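Local coordinates for thymidylate synthase (Enterobacteria phage T4, PDB 1TIS), which catalyses the reductive methylation of dUMP to dTMP, with methylenetetrahydrofolate supplying the carbon and leaving as dihydrofolate, at residues 36-41 against 194-199. Residues are numbered along the deposited sequence; the frame is centred on the assembly and turned at random.
Sequences WDLTKG and LVHIVA
Leu38 and His196 are the nearest CA pair, 9.1 Å apart, where the turn that follows strand 33-37 faces the flank of helix 184-202; no hydrogen bond crosses, and side chains do all the bridging. On the turn side the whole contact is Leu38, and it works through one methyl, CD2. That methyl touches two neighbours on the helix, 3.4 Å from Val195 CG1 and 3.4 Å from His196 CE1. Leu38 sets off from the backbone toward the helix, and CG lying anti to its own carbonyl carbon (chi1 -73°) carries CD2 out to the two partners; the side chain lies alongside each of them, running the opposite way. In the thymidylate synthase fold this is helix against sheet: strand 33-37 pairs antiparallel with strand 205-219, the strand that follows the helix, and Leu38 also packs on Leu209 there, while Val195 reaches Leu169 of strand 168-179. CD2 meets the imidazole at its edge, near the ring plane, beside CE1 and ND1. ND1 is already tied back to the helix by a hydrogen bond with Ala192 O, which would restrain the ring's rotation. The turn that carries Leu38 is closed by a bond from Lys40 N to Asp37 O and a weak one from Gly41 N to Leu38 O.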
loop_
_atom_site.group_PDB
_atom_site.type_symbol
_atom_site.label_atom_id
_atom_site.label_comp_id
_atom_site.label_asym_id
_atom_site.label_seq_id
_atom_site.Cartn_x
_atom_site.Cartn_y
_atom_site.Cartn_z
ATOM N N TRP A 36 1.889 7.674 14.282
ATOM C CA TRP A 36 1.681 8.899 15.059
ATOM C C TRP A 36 0.447 8.792 15.916
ATOM O O TRP A 36 -0.571 8.320 15.419
ATOM C CB TRP A 36 1.429 10.167 14.210
ATOM C CG TRP A 36 2.585 10.634 13.361
ATOM C CD1 TRP A 36 3.541 11.463 13.861
ATOM C CD2 TRP A 36 2.813 10.219 12.086
ATOM N NE1 TRP A 36 4.406 11.566 12.894
ATOM C CE2 TRP A 36 4.019 10.843 11.818
ATOM C CE3 TRP A 36 2.208 9.418 11.142
ATOM C CZ2 TRP A 36 4.628 10.657 10.580
ATOM C CZ3 TRP A 36 2.822 9.238 9.922
ATOM C CH2 TRP A 36 4.024 9.851 9.639
ATOM N N ASP A 37 0.476 9.242 17.163
ATOM C CA ASP A 37 -0.725 9.230 17.986
ATOM C C ASP A 37 -1.264 10.634 17.914
ATOM O O ASP A 37 -0.658 11.531 18.497
ATOM C CB ASP A 37 -0.450 8.914 19.462
ATOM C CG ASP A 37 -0.552 7.436 19.793
ATOM O OD1 ASP A 37 -1.692 6.951 19.886
ATOM O OD2 ASP A 37 0.497 6.799 19.962
ATOM N N LEU A 38 -2.381 10.877 17.247
ATOM C CA LEU A 38 -2.899 12.234 17.215
ATOM C C LEU A 38 -3.467 12.665 18.567
ATOM O O LEU A 38 -3.696 13.863 18.806
ATOM C CB LEU A 38 -3.966 12.352 16.147
ATOM C CG LEU A 38 -3.460 12.332 14.713
ATOM C CD1 LEU A 38 -3.091 10.943 14.240
ATOM C CD2 LEU A 38 -4.574 12.811 13.841
ATOM N N THR A 39 -3.677 11.648 19.439
ATOM C CA THR A 39 -4.143 11.794 20.817
ATOM C C THR A 39 -3.115 12.590 21.607
ATOM O O THR A 39 -3.458 13.422 22.451
ATOM C CB THR A 39 -4.350 10.409 21.549
ATOM O OG1 THR A 39 -3.818 9.336 20.753
ATOM C CG2 THR A 39 -5.823 10.232 21.879
ATOM N N LYS A 40 -1.841 12.340 21.316
ATOM C CA LYS A 40 -0.798 13.074 21.973
ATOM C C LYS A 40 -0.367 14.284 21.130
ATOM O O LYS A 40 0.816 14.652 21.061
ATOM C CB LYS A 40 0.339 12.090 22.253
ATOM C CG LYS A 40 0.533 12.053 23.760
ATOM C CD LYS A 40 1.041 13.430 24.240
ATOM C CE LYS A 40 0.708 13.746 25.695
ATOM N NZ LYS A 40 -0.709 14.000 25.885
ATOM N N GLY A 41 -1.344 14.922 20.476
ATOM C CA GLY A 41 -1.082 16.139 19.746
ATOM C C GLY A 41 -1.151 15.980 18.240
ATOM O O GLY A 41 -1.166 14.882 17.672
ATOM N N LEU A 194 -7.322 14.648 7.225
ATOM C CA LEU A 194 -8.327 13.633 6.834
ATOM C C LEU A 194 -8.786 12.673 7.933
ATOM O O LEU A 194 -9.967 12.298 7.954
ATOM C CB LEU A 194 -7.862 12.709 5.702
ATOM C CG LEU A 194 -8.602 12.621 4.338
ATOM C CD1 LEU A 194 -8.701 11.152 3.967
ATOM C CD2 LEU A 194 -10.008 13.183 4.381
ATOM N N VAL A 195 -7.969 12.246 8.908
ATOM C CA VAL A 195 -8.506 11.379 9.949
ATOM C C VAL A 195 -9.273 12.269 10.906
ATOM O O VAL A 195 -10.127 11.793 11.637
ATOM C CB VAL A 195 -7.354 10.612 10.626
ATOM C CG1 VAL A 195 -6.423 11.570 11.249
ATOM C CG2 VAL A 195 -7.864 9.706 11.738
ATOM N N HIS A 196 -9.031 13.574 10.952
ATOM C CA HIS A 196 -9.868 14.457 11.762
ATOM C C HIS A 196 -11.286 14.650 11.228
ATOM O O HIS A 196 -12.287 14.471 11.927
ATOM C CB HIS A 196 -9.214 15.831 11.888
ATOM C CG HIS A 196 -8.280 15.818 13.068
ATOM N ND1 HIS A 196 -7.074 15.292 13.113
ATOM C CD2 HIS A 196 -8.603 16.317 14.308
ATOM C CE1 HIS A 196 -6.654 15.445 14.333
ATOM N NE2 HIS A 196 -7.571 16.057 15.043
ATOM N N ILE A 197 -11.364 15.021 9.950
ATOM C CA ILE A 197 -12.621 15.268 9.288
ATOM C C ILE A 197 -13.393 13.951 9.340
ATOM O O ILE A 197 -14.493 13.962 9.915
ATOM C CB ILE A 197 -12.261 15.764 7.879
ATOM C CG1 ILE A 197 -11.986 17.236 7.934
ATOM C CG2 ILE A 197 -13.400 15.536 6.892
ATOM C CD1 ILE A 197 -11.419 17.632 6.554
ATOM N N VAL A 198 -12.844 12.800 8.909
ATOM C CA VAL A 198 -13.651 11.589 8.953
ATOM C C VAL A 198 -14.016 11.119 10.378
ATOM O O VAL A 198 -15.122 10.618 10.608
ATOM C CB VAL A 198 -12.926 10.494 8.205
ATOM C CG1 VAL A 198 -13.911 9.324 7.998
ATOM C CG2 VAL A 198 -12.446 10.991 6.847
ATOM N N ALA A 199 -13.173 11.288 11.403
ATOM C CA ALA A 199 -13.534 10.996 12.768
ATOM C C ALA A 199 -14.618 11.957 13.147
ATOM O O ALA A 199 -15.468 11.483 13.888
ATOM C CB ALA A 199 -12.483 11.257 13.727
#